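Local coordinates for protein putative 4-Hydroxy-2-oxoglutarate aldolase / 2-dehydro-3-deoxyphosphogluconate aldolase (Yersinia enterocolitica, PDB 3LM7) that is a putative aldolase of the KDGP aldolase family, built as a TIM-type beta/alpha barrel, and binds a potassium ion between two subunits, at residues L6-Y11 against D113-G118; S161-P166 against E191-I196; V179-A184 against L209-T214. All blocks are in the same frame, centred on the assembly; numbering follows the deposited sequence.

Interaction 1 of 3, residues L6-Y11 against D113-G118; sequences LTPNYY and DTVVNG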
ATOM      1  N   LEU A   6      14.594   4.636  -8.487  1.00 11.70           N
ATOM      2  CA  LEU A   6      13.833   4.062  -9.601  1.00 11.60           C
ATOM      3  C   LEU A   6      12.317   4.006  -9.313  1.00 11.22           C
ATOM      4  O   LEU A   6      11.595   3.518 -10.150  1.00 10.18           O
ATOM      5  CB  LEU A   6      14.289   2.614  -9.891  1.00 11.26           C
ATOM      6  CG  LEU A   6      15.753   2.472 -10.332  1.00 13.34           C
ATOM      7  CD1 LEU A   6      16.181   0.996 -10.624  1.00 16.22           C
ATOM      8  CD2 LEU A   6      15.974   3.340 -11.600  1.00 12.11           C
ATOM      9  N   THR A   7      11.868   4.440  -8.129  1.00 10.79           N
ATOM     10  CA  THR A   7      10.432   4.543  -7.841  1.00  9.82           C
ATOM     11  C   THR A   7      10.022   6.012  -7.666  1.00 10.65           C
ATOM     12  O   THR A   7      10.871   6.823  -7.233  1.00  9.42           O
ATOM     13  CB  THR A   7      10.103   3.793  -6.549  1.00 10.15           C
ATOM     14  OG1 THR A   7      10.866   4.361  -5.487  1.00  9.17           O
ATOM     15  CG2 THR A   7      10.451   2.263  -6.682  1.00  9.41           C
ATOM     16  N   PRO A   8       8.756   6.384  -8.029  1.00 10.77           N
ATOM     17  CA  PRO A   8       8.297   7.777  -7.892  1.00 10.92           C
ATOM     18  C   PRO A   8       8.372   8.258  -6.430  1.00 10.99           C
ATOM     19  O   PRO A   8       8.267   7.450  -5.474  1.00 10.13           O
ATOM     20  CB  PRO A   8       6.796   7.718  -8.292  1.00 10.10           C
ATOM     21  CG  PRO A   8       6.799   6.567  -9.327  1.00 10.61           C
ATOM     22  CD  PRO A   8       7.733   5.545  -8.675  1.00 11.64           C
ATOM     23  N   ASN A   9       8.489   9.572  -6.260  1.00 11.76           N
ATOM     24  CA  ASN A   9       8.440  10.166  -4.891  1.00 12.76           C
ATOM     25  C   ASN A   9       7.007  10.463  -4.514  1.00 11.19           C
ATOM     26  O   ASN A   9       6.545  11.595  -4.578  1.00 10.88           O
ATOM     27  CB  ASN A   9       9.224  11.493  -4.862  1.00 14.37           C
ATOM     28  CG  ASN A   9       9.346  12.097  -3.412  1.00 22.50           C
ATOM     29  OD1 ASN A   9       8.989  11.451  -2.367  1.00 25.63           O
ATOM     30  ND2 ASN A   9       9.859  13.372  -3.355  1.00 30.32           N
ATOM     31  N   TYR A  10       6.276   9.442  -4.102  1.00 10.37           N
ATOM     32  CA  TYR A  10       4.905   9.647  -3.758  1.00 10.82           C
ATOM     33  C   TYR A  10       4.856  10.485  -2.497  1.00 12.62           C
ATOM     34  O   TYR A  10       5.646  10.308  -1.587  1.00 12.18           O
ATOM     35  CB  TYR A  10       4.235   8.317  -3.408  1.00 10.57           C
ATOM     36  CG  TYR A  10       4.313   7.294  -4.535  1.00  9.28           C
ATOM     37  CD1 TYR A  10       3.379   7.282  -5.564  1.00  9.18           C
ATOM     38  CD2 TYR A  10       5.311   6.280  -4.501  1.00  9.19           C
ATOM     39  CE1 TYR A  10       3.431   6.323  -6.617  1.00  5.10           C
ATOM     40  CE2 TYR A  10       5.363   5.327  -5.512  1.00  6.95           C
ATOM     41  CZ  TYR A  10       4.420   5.351  -6.558  1.00  7.71           C
ATOM     42  OH  TYR A  10       4.481   4.316  -7.480  1.00  8.85           O
ATOM     43  N   TYR A  11       3.875  11.351  -2.442  1.00 10.95           N
ATOM     44  CA  TYR A  11       3.673  12.113  -1.223  1.00 10.31           C
ATOM     45  C   TYR A  11       3.045  11.179  -0.207  1.00  9.12           C
ATOM     46  O   TYR A  11       1.966  10.569  -0.474  1.00  8.97           O
ATOM     47  CB  TYR A  11       2.748  13.271  -1.495  1.00  7.50           C
ATOM     48  CG  TYR A  11       2.390  14.042  -0.217  1.00 11.13           C
ATOM     49  CD1 TYR A  11       3.327  14.980   0.352  1.00 11.31           C
ATOM     50  CD2 TYR A  11       1.154  13.853   0.398  1.00 11.45           C
ATOM     51  CE1 TYR A  11       2.995  15.713   1.524  1.00 15.57           C
ATOM     52  CE2 TYR A  11       0.822  14.559   1.575  1.00 13.48           C
ATOM     53  CZ  TYR A  11       1.747  15.484   2.108  1.00 13.16           C
ATOM     54  OH  TYR A  11       1.388  16.145   3.245  1.00 13.32           O
ATOM     55  N   ASP A 113      11.201  -2.182 -10.023  1.00 10.50           N
ATOM     56  CA  ASP A 113      10.959  -0.917  -9.319  1.00 10.88           C
ATOM     57  C   ASP A 113      10.335   0.120 -10.193  1.00  8.70           C
ATOM     58  O   ASP A 113       9.417   0.830  -9.752  1.00  9.99           O
ATOM     59  CB  ASP A 113      12.253  -0.357  -8.772  1.00 11.48           C
ATOM     60  CG  ASP A 113      12.870  -1.290  -7.718  1.00 17.87           C
ATOM     61  OD1 ASP A 113      12.113  -1.884  -6.953  1.00 16.19           O
ATOM     62  OD2 ASP A 113      14.083  -1.408  -7.701  1.00 24.88           O
ATOM     63  N   THR A 114      10.856   0.277 -11.406  1.00  8.04           N
ATOM     64  CA  THR A 114      10.269   1.289 -12.304  1.00  8.04           C
ATOM     65  C   THR A 114       8.777   0.967 -12.456  1.00  8.60           C
ATOM     66  O   THR A 114       8.397  -0.210 -12.694  1.00  7.16           O
ATOM     67  CB  THR A 114      10.928   1.205 -13.667  1.00  7.74           C
ATOM     68  OG1 THR A 114      12.276   1.620 -13.545  1.00  8.38           O
ATOM     69  CG2 THR A 114      10.259   2.165 -14.675  1.00  5.16           C
ATOM     70  N   VAL A 115       7.929   1.989 -12.341  1.00  7.25           N
ATOM     71  CA  VAL A 115       6.483   1.790 -12.531  1.00  6.06           C
ATOM     72  C   VAL A 115       6.135   1.724 -14.007  1.00  8.36           C
ATOM     73  O   VAL A 115       6.469   2.638 -14.747  1.00  6.40           O
ATOM     74  CB  VAL A 115       5.673   2.990 -11.857  1.00  8.23           C
ATOM     75  CG1 VAL A 115       4.168   2.891 -12.204  1.00  6.77           C
ATOM     76  CG2 VAL A 115       5.856   2.879 -10.313  1.00  6.33           C
ATOM     77  N   VAL A 116       5.461   0.638 -14.430  1.00  6.70           N
ATOM     78  CA  VAL A 116       5.014   0.489 -15.791  1.00  6.11           C
ATOM     79  C   VAL A 116       3.491   0.404 -15.794  1.00  7.12           C
ATOM     80  O   VAL A 116       2.888  -0.576 -15.243  1.00  7.44           O
ATOM     81  CB  VAL A 116       5.549  -0.851 -16.384  1.00  4.66           C
ATOM     82  CG1 VAL A 116       5.064  -1.001 -17.850  1.00  5.40           C
ATOM     83  CG2 VAL A 116       7.113  -0.780 -16.319  1.00  7.17           C
ATOM     84  N   ASN A 117       2.837   1.442 -16.349  1.00  5.12           N
ATOM     85  CA  ASN A 117       1.378   1.383 -16.423  1.00  6.81           C
ATOM     86  C   ASN A 117       0.924   0.634 -17.696  1.00  6.72           C
ATOM     87  O   ASN A 117       1.733   0.361 -18.638  1.00  6.18           O
ATOM     88  CB  ASN A 117       0.759   2.811 -16.297  1.00  6.70           C
ATOM     89  CG  ASN A 117       1.009   3.708 -17.518  1.00  6.96           C
ATOM     90  OD1 ASN A 117       1.031   3.252 -18.647  1.00  6.45           O
ATOM     91  ND2 ASN A 117       1.103   5.022 -17.279  1.00  5.65           N
ATOM     92  N   GLY A 118      -0.357   0.298 -17.749  1.00  5.53           N
ATOM     93  CA  GLY A 118      -0.864  -0.386 -18.929  1.00  5.31           C
ATOM     94  C   GLY A 118      -2.194   0.306 -19.248  1.00  5.63           C
ATOM     95  O   GLY A 118      -3.072   0.362 -18.406  1.00  6.04           O
TER
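Leu6, Thr7, Pro8 and Tyr10 meet Asp113, Thr114 and Val115 in a contact made mainly by van der Waals packing: an N-terminal loop running past the start of barrel strand 115-120. It illustrates how a TIM barrel can be covered where its strands begin, by chain that belongs to no strand. At the outer end, Leu6 and Asp113 turn toward one another and meet CB to CB at 3.8 Å. The methyl CG2 of Thr7 sits 3.5 Å from Asp113 O and also touches the CB of that aspartate; with OG1 held between the backbone N and the carbonyl carbon (chi1 59°), it is the methyl and not the hydroxyl that faces Asp113. The one polar touch is weak: the CA-H of Thr114 points at Leu6 O, with 3.4 Å between CA and O. Farther in, a single methyl carries the contact. Val115 CG2 lies 3.6 Å from Pro8 CD and 3.5 Å from Tyr10 OH, so the CD corner of the proline and the phenol hydroxyl converge on it. Pro8 serves twice, since its CB also rests 3.8 Å above the plane of the Tyr10 ring, offset toward the rim. Outside the pair, Thr114 OG1 is hydrogen-bonded to Pro92 O and Gln111 NE2, while the Tyr10 ring has a cation-pi partner in Lys215. Strands 94-95 and 161-164 flank this strand within the sheet, and helix 102-109 packs against Thr114 and Val116.

Interaction 2 of 3, residues S161-P166 against E191-I196; sequences SVKFFP and EPTGGI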
ATOM      1  N   SER A 161       0.568  -0.819 -12.685  1.00  6.57           N
ATOM      2  CA  SER A 161      -0.644   0.036 -12.538  1.00  6.92           C
ATOM      3  C   SER A 161      -1.540  -0.002 -13.764  1.00  7.01           C
ATOM      4  O   SER A 161      -1.114  -0.319 -14.894  1.00  5.96           O
ATOM      5  CB  SER A 161      -0.269   1.505 -12.277  1.00  6.53           C
ATOM      6  OG  SER A 161       0.501   1.987 -13.363  1.00  9.11           O
ATOM      7  N   VAL A 162      -2.773   0.379 -13.540  1.00  4.97           N
ATOM      8  CA  VAL A 162      -3.693   0.586 -14.654  1.00  5.96           C
ATOM      9  C   VAL A 162      -3.635   2.071 -15.026  1.00  6.95           C
ATOM     10  O   VAL A 162      -3.798   2.926 -14.132  1.00  5.01           O
ATOM     11  CB  VAL A 162      -5.142   0.287 -14.162  1.00  6.60           C
ATOM     12  CG1 VAL A 162      -6.272   0.930 -15.088  1.00  4.85           C
ATOM     13  CG2 VAL A 162      -5.317  -1.241 -13.920  1.00  8.64           C
ATOM     14  N   LYS A 163      -3.446   2.377 -16.328  1.00  6.19           N
ATOM     15  CA  LYS A 163      -3.707   3.744 -16.758  1.00  7.30           C
ATOM     16  C   LYS A 163      -5.130   3.713 -17.354  1.00  6.71           C
ATOM     17  O   LYS A 163      -5.377   2.929 -18.254  1.00  6.82           O
ATOM     18  CB  LYS A 163      -2.722   4.179 -17.845  1.00  8.85           C
ATOM     19  CG  LYS A 163      -3.143   5.589 -18.307  1.00 12.50           C
ATOM     20  CD  LYS A 163      -2.519   6.020 -19.621  1.00 17.13           C
ATOM     21  CE  LYS A 163      -1.507   7.105 -19.287  1.00 16.44           C
ATOM     22  NZ  LYS A 163      -0.598   7.285 -20.486  1.00 19.91           N
ATOM     23  N   PHE A 164      -6.087   4.400 -16.743  1.00  6.66           N
ATOM     24  CA  PHE A 164      -7.454   4.310 -17.180  1.00  6.95           C
ATOM     25  C   PHE A 164      -7.676   5.542 -18.023  1.00  8.48           C
ATOM     26  O   PHE A 164      -7.739   6.645 -17.484  1.00  8.94           O
ATOM     27  CB  PHE A 164      -8.373   4.290 -15.974  1.00  7.87           C
ATOM     28  CG  PHE A 164      -9.811   3.911 -16.272  1.00  7.53           C
ATOM     29  CD1 PHE A 164     -10.125   2.733 -16.911  1.00  9.82           C
ATOM     30  CD2 PHE A 164     -10.843   4.739 -15.856  1.00 13.53           C
ATOM     31  CE1 PHE A 164     -11.455   2.379 -17.147  1.00 11.65           C
ATOM     32  CE2 PHE A 164     -12.235   4.371 -16.108  1.00 11.70           C
ATOM     33  CZ  PHE A 164     -12.506   3.232 -16.709  1.00 11.58           C
ATOM     34  N   PHE A 165      -7.851   5.338 -19.324  1.00  7.25           N
ATOM     35  CA  PHE A 165      -7.812   6.432 -20.272  1.00  7.62           C
ATOM     36  C   PHE A 165      -8.632   6.038 -21.477  1.00  8.65           C
ATOM     37  O   PHE A 165      -8.556   4.878 -21.886  1.00  9.14           O
ATOM     38  CB  PHE A 165      -6.350   6.635 -20.728  1.00  6.57           C
ATOM     39  CG  PHE A 165      -6.215   7.655 -21.828  1.00  9.82           C
ATOM     40  CD1 PHE A 165      -6.224   9.013 -21.535  1.00 11.36           C
ATOM     41  CD2 PHE A 165      -6.059   7.229 -23.167  1.00 11.23           C
ATOM     42  CE1 PHE A 165      -6.097   9.978 -22.579  1.00 12.57           C
ATOM     43  CE2 PHE A 165      -5.906   8.127 -24.188  1.00 15.63           C
ATOM     44  CZ  PHE A 165      -5.950   9.537 -23.899  1.00 15.47           C
ATOM     45  N   PRO A 166      -9.337   6.966 -22.108  1.00 10.67           N
ATOM     46  CA  PRO A 166      -9.581   8.403 -21.766  1.00 11.10           C
ATOM     47  C   PRO A 166     -10.721   8.518 -20.767  1.00 12.15           C
ATOM     48  O   PRO A 166     -11.831   7.968 -20.955  1.00 12.74           O
ATOM     49  CB  PRO A 166      -9.971   9.035 -23.125  1.00 12.53           C
ATOM     50  CG  PRO A 166     -10.843   7.826 -23.786  1.00 13.12           C
ATOM     51  CD  PRO A 166      -9.915   6.593 -23.434  1.00 11.10           C
ATOM     52  N   GLU A 191      -3.794   5.018 -12.372  1.00  4.73           N
ATOM     53  CA  GLU A 191      -3.370   6.281 -12.946  1.00  5.35           C
ATOM     54  C   GLU A 191      -4.516   6.864 -13.756  1.00  6.49           C
ATOM     55  O   GLU A 191      -4.628   6.608 -14.979  1.00  6.93           O
ATOM     56  CB  GLU A 191      -2.111   6.061 -13.829  1.00  4.81           C
ATOM     57  CG  GLU A 191      -1.039   5.189 -13.124  1.00  6.79           C
ATOM     58  CD  GLU A 191       0.315   5.275 -13.771  1.00  5.79           C
ATOM     59  OE1 GLU A 191       0.513   6.169 -14.633  1.00  6.69           O
ATOM     60  OE2 GLU A 191       1.215   4.549 -13.331  1.00  8.00           O
ATOM     61  N   PRO A 192      -5.420   7.619 -13.096  1.00  6.49           N
ATOM     62  CA  PRO A 192      -6.515   8.218 -13.876  1.00  7.38           C
ATOM     63  C   PRO A 192      -5.991   9.267 -14.845  1.00  6.84           C
ATOM     64  O   PRO A 192      -5.105  10.073 -14.481  1.00  5.44           O
ATOM     65  CB  PRO A 192      -7.402   8.894 -12.813  1.00  6.99           C
ATOM     66  CG  PRO A 192      -6.481   9.104 -11.640  1.00  8.57           C
ATOM     67  CD  PRO A 192      -5.468   7.993 -11.665  1.00  8.29           C
ATOM     68  N   THR A 193      -6.485   9.252 -16.084  1.00  7.34           N
ATOM     69  CA  THR A 193      -5.872  10.122 -17.116  1.00  9.07           C
ATOM     70  C   THR A 193      -6.996  10.528 -18.074  1.00  9.90           C
ATOM     71  O   THR A 193      -7.790   9.659 -18.531  1.00  8.40           O
ATOM     72  CB  THR A 193      -4.829   9.383 -17.999  1.00  7.94           C
ATOM     73  OG1 THR A 193      -3.811   8.757 -17.207  1.00 10.32           O
ATOM     74  CG2 THR A 193      -4.125  10.303 -18.987  1.00  7.36           C
ATOM     75  N   GLY A 194      -7.001  11.824 -18.440  1.00 10.59           N
ATOM     76  CA  GLY A 194      -7.871  12.325 -19.496  1.00 10.21           C
ATOM     77  C   GLY A 194      -8.907  13.275 -18.964  1.00 10.93           C
ATOM     78  O   GLY A 194      -9.830  12.868 -18.266  1.00 11.92           O
ATOM     79  N   GLY A 195      -8.731  14.556 -19.249  1.00 10.53           N
ATOM     80  CA  GLY A 195      -9.744  15.560 -18.859  1.00 11.87           C
ATOM     81  C   GLY A 195      -9.674  16.008 -17.406  1.00 11.22           C
ATOM     82  O   GLY A 195     -10.639  16.590 -16.894  1.00 12.57           O
ATOM     83  N   ILE A 196      -8.544  15.755 -16.727  1.00  9.19           N
ATOM     84  CA  ILE A 196      -8.403  16.139 -15.312  1.00  8.88           C
ATOM     85  C   ILE A 196      -7.991  17.608 -15.343  1.00  8.31           C
ATOM     86  O   ILE A 196      -7.180  18.019 -16.170  1.00 10.13           O
ATOM     87  CB  ILE A 196      -7.361  15.268 -14.562  1.00  8.62           C
ATOM     88  CG1 ILE A 196      -7.906  13.765 -14.478  1.00  7.50           C
ATOM     89  CG2 ILE A 196      -7.094  15.839 -13.188  1.00  9.20           C
ATOM     90  CD1 ILE A 196      -6.929  12.791 -13.693  1.00 13.39           C
TER
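Ser161, Val162 and Phe164 hand bonds to or take them from Glu191 and Thr193, joining strands 161-164 and 189-192 as parallel neighbours. The backbone ladder is a clear case of parallel pairing: Glu191 N gives to Val162 O at 2.7 Å, Phe164 N gives to Glu191 O at 3.2 Å, and Thr193 N gives to Phe164 O, also at 3.2 Å. Both carboxylate oxygens of Glu191 are engaged. Ser161 OG donates to OE2 over 2.7 Å, coming from above the carboxylate plane, and the serine hydroxyl reaches it from between its own N and carbonyl carbon (chi1 60°). OE1 has other partners: His94 NE2, Asn117 ND2 and His219 NE2. Lys163 leaves the sheet on the same face as Glu191; its CG passes 3.4 Å from Thr193 OG1, and its NZ is hydrogen-bonded to Asn96 OD1. Beyond the strands, the edge of the Phe165 ring meets the carbonyl group of Thr193, with CD1 3.4 Å from Thr193 O; CD1 also lies 3.5 Å from Thr193 CG2, while Pro166 CB, after a cis peptide bond, sits 3.9 Å above the ring centre. Phe164 and Pro192 occupy the other face, against helix 173-185. The chemistry thus divides by face: an apolar side toward the helices, and a polar barrel interior in which the Glu191 carboxylate is buried but shared among many hydrogen-bond partners and probably held in one orientation.

Interaction 3 of 3, residues V179-A184 against L209-T214; sequences VAEACA and LDAGVT. With K (potassium ion), chain E.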
ATOM      1  N   VAL A 179     -13.246   0.519 -11.075  1.00  6.20           N
ATOM      2  CA  VAL A 179     -11.810   0.165 -11.308  1.00  4.68           C
ATOM      3  C   VAL A 179     -10.989   0.426 -10.039  1.00  4.69           C
ATOM      4  O   VAL A 179     -10.117  -0.390  -9.678  1.00  5.34           O
ATOM      5  CB  VAL A 179     -11.252   0.943 -12.501  1.00  5.44           C
ATOM      6  CG1 VAL A 179      -9.728   0.838 -12.646  1.00  2.80           C
ATOM      7  CG2 VAL A 179     -11.925   0.402 -13.867  1.00  4.99           C
ATOM      8  N   ALA A 180     -11.254   1.578  -9.410  1.00  6.75           N
ATOM      9  CA  ALA A 180     -10.592   1.939  -8.163  1.00  7.30           C
ATOM     10  C   ALA A 180     -10.835   0.888  -7.069  1.00  7.72           C
ATOM     11  O   ALA A 180      -9.888   0.449  -6.382  1.00  5.75           O
ATOM     12  CB  ALA A 180     -11.041   3.354  -7.722  1.00  6.03           C
ATOM     13  N   GLU A 181     -12.081   0.425  -6.919  1.00  8.11           N
ATOM     14  CA  GLU A 181     -12.371  -0.609  -5.871  1.00  7.95           C
ATOM     15  C   GLU A 181     -11.691  -1.942  -6.172  1.00  7.56           C
ATOM     16  O   GLU A 181     -11.153  -2.586  -5.255  1.00  5.74           O
ATOM     17  CB  GLU A 181     -13.876  -0.804  -5.715  1.00  9.45           C
ATOM     18  CG  GLU A 181     -14.505   0.543  -5.738  1.00 15.82           C
ATOM     19  CD  GLU A 181     -15.339   0.831  -4.603  1.00 30.40           C
ATOM     20  OE1 GLU A 181     -14.722   0.710  -3.485  1.00 35.69           O
ATOM     21  OE2 GLU A 181     -16.563   1.212  -4.838  1.00 28.24           O
ATOM     22  N   ALA A 182     -11.625  -2.270  -7.475  1.00  5.67           N
ATOM     23  CA  ALA A 182     -10.967  -3.497  -7.908  1.00  5.38           C
ATOM     24  C   ALA A 182      -9.413  -3.392  -7.724  1.00  4.98           C
ATOM     25  O   ALA A 182      -8.738  -4.359  -7.245  1.00  5.39           O
ATOM     26  CB  ALA A 182     -11.363  -3.792  -9.409  1.00  6.28           C
ATOM     27  N   CYS A 183      -8.845  -2.213  -7.990  1.00  6.19           N
ATOM     28  CA  CYS A 183      -7.394  -2.055  -7.745  1.00  4.94           C
ATOM     29  C   CYS A 183      -7.109  -2.194  -6.242  1.00  4.90           C
ATOM     30  O   CYS A 183      -6.145  -2.808  -5.876  1.00  6.63           O
ATOM     31  CB  CYS A 183      -6.899  -0.665  -8.192  1.00  4.82           C
ATOM     32  SG  CYS A 183      -6.803  -0.547 -10.087  1.00  7.50           S
ATOM     33  N   ALA A 184      -7.885  -1.504  -5.411  1.00  5.47           N
ATOM     34  CA  ALA A 184      -7.711  -1.593  -3.943  1.00  6.74           C
ATOM     35  C   ALA A 184      -7.817  -3.057  -3.532  1.00  6.08           C
ATOM     36  O   ALA A 184      -7.009  -3.546  -2.723  1.00  7.51           O
ATOM     37  CB  ALA A 184      -8.807  -0.733  -3.215  1.00  5.33           C
ATOM     38  N   LEU A 209      -8.603   7.291  -3.359  1.00  7.91           N
ATOM     39  CA  LEU A 209      -8.204   7.136  -1.964  1.00  7.96           C
ATOM     40  C   LEU A 209      -9.313   6.487  -1.135  1.00  8.94           C
ATOM     41  O   LEU A 209      -9.020   5.630  -0.306  1.00  9.36           O
ATOM     42  CB  LEU A 209      -7.849   8.503  -1.339  1.00 10.35           C
ATOM     43  CG  LEU A 209      -6.696   9.262  -1.994  1.00 10.40           C
ATOM     44  CD1 LEU A 209      -6.527  10.700  -1.330  1.00 10.09           C
ATOM     45  CD2 LEU A 209      -5.348   8.446  -1.859  1.00 11.01           C
ATOM     46  N   ASP A 210     -10.582   6.863  -1.367  1.00  8.15           N
ATOM     47  CA  ASP A 210     -11.694   6.285  -0.572  1.00  9.96           C
ATOM     48  C   ASP A 210     -11.885   4.789  -0.879  1.00 11.07           C
ATOM     49  O   ASP A 210     -12.241   4.057   0.029  1.00 13.12           O
ATOM     50  CB  ASP A 210     -13.031   6.986  -0.850  1.00 10.06           C
ATOM     51  CG  ASP A 210     -13.100   8.412  -0.251  1.00 12.42           C
ATOM     52  OD1 ASP A 210     -12.201   8.823   0.523  1.00 12.46           O
ATOM     53  OD2 ASP A 210     -14.058   9.116  -0.596  1.00 15.09           O
ATOM     54  N   ALA A 211     -11.619   4.378  -2.136  1.00  9.71           N
ATOM     55  CA  ALA A 211     -11.588   2.942  -2.518  1.00 11.22           C
ATOM     56  C   ALA A 211     -10.465   2.159  -1.822  1.00 11.52           C
ATOM     57  O   ALA A 211     -10.624   0.940  -1.519  1.00 12.13           O
ATOM     58  CB  ALA A 211     -11.483   2.800  -4.072  1.00 11.13           C
ATOM     59  N   GLY A 212      -9.375   2.841  -1.484  1.00  9.87           N
ATOM     60  CA  GLY A 212      -8.260   2.213  -0.763  1.00 10.03           C
ATOM     61  C   GLY A 212      -7.063   1.942  -1.706  1.00  9.18           C
ATOM     62  O   GLY A 212      -6.149   1.186  -1.364  1.00 10.89           O
ATOM     63  N   VAL A 213      -7.059   2.557  -2.896  1.00  7.07           N
ATOM     64  CA  VAL A 213      -5.922   2.358  -3.803  1.00  5.19           C
ATOM     65  C   VAL A 213      -4.585   2.817  -3.140  1.00  6.20           C
ATOM     66  O   VAL A 213      -4.493   3.952  -2.688  1.00  7.02           O
ATOM     67  CB  VAL A 213      -6.107   3.046  -5.177  1.00  5.68           C
ATOM     68  CG1 VAL A 213      -4.929   2.742  -6.102  1.00  4.42           C
ATOM     69  CG2 VAL A 213      -7.429   2.598  -5.817  1.00  6.76           C
ATOM     70  N   THR A 214      -3.596   1.932  -3.114  1.00  6.48           N
ATOM     71  CA  THR A 214      -2.348   2.148  -2.403  1.00  9.09           C
ATOM     72  C   THR A 214      -1.457   3.244  -3.026  1.00 10.43           C
ATOM     73  O   THR A 214      -0.863   4.051  -2.276  1.00 10.80           O
ATOM     74  CB  THR A 214      -1.589   0.843  -2.288  1.00 10.53           C
ATOM     75  OG1 THR A 214      -2.473  -0.058  -1.579  1.00 13.57           O
ATOM     76  CG2 THR A 214      -0.366   1.033  -1.379  1.00 16.21           C
TER
HETATM   77  K     K E 401     -12.710  -0.489  -0.713  1.00 15.24           K
HETATM   78  O   HOH W   1     -11.969  -2.685  -2.543  1.00 13.09           O
HETATM   79  O   HOH W   2      -3.989  -0.707  -4.253  1.00  7.01           O
HETATM   80  O   HOH W   3     -13.079   1.666   1.278  1.00 21.95           O
HETATM   81  O   HOH W   4     -15.094  -2.312  -0.141  1.00 15.66           O
HETATM   82  O   HOH W   5     -14.714   1.403  -1.298  1.00 33.82           O
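Ala184 and Ala211 bring two neighbouring helices together at close quarters: Ala184 CB lies 3.0 Å from Ala211 O, a tight approach, and Ala184 CB is 3.5 Å from Gly212 C. One turn earlier Ala180 CB meets Ala211 CB at 3.7 Å, and the methyl CG2 of Val213 packs against the same turn on the side facing Leu190 of strand 189-192, 3.3 Å from Ala180 O, and also touches Cys183 CB. Small side chains are what let helix 173-185 run so near the end of helix 201-211. Ala211 O has a second task, for it binds the potassium ion at 2.6 Å, and Ala211 O of the second subunit binds the same ion. Four waters join them. Of these, one donates to Glu181 O and another to Asp210 O, which ties the ion indirectly to both helices. Glu181, its chain bent at chi2 (-125°), brings OE1 to 3.6 Å from the potassium, too far for a direct ligand; its negative charge would probably favour the cation. The carbonyl of Ala211 is available at the end of its helix, where Gly212, at positive phi (104°), is the C-prime residue of a Schellman motif, with its N weakly bonded to Leu209 O. A separate water accepts from Thr214 N and donates weakly to Cys183 O. Adjacent outer helices packed through alanines are at home in a beta/alpha barrel; here a Schellman-capped helix end also supplies a carbonyl to a metal site shared between subunits.

Overall arrangement
Interactions 1 and 2 share the barrel sheet, since strands 115-120 and 161-164 are neighbours: Gly118 O probably bonds the backbone N of Lys163, and Asn117 CB packs on Ser161 OG. Interaction 3 belongs to the helical layer outside, yet Phe164 and Val162 of interaction 2 pack on Val179 and Cys183 of its first helix, closing a beta-alpha-beta unit. Interaction 2 is buried and rich in hydrogen bonds; interaction 1, only partly buried, is a loose covering by loop residues at the strand starts. Interaction 3 is buried too, but apolar between its helices, with a potassium ion and its waters at the subunit boundary. Its centre lies about 17 Å from that of interaction 1, without touching it.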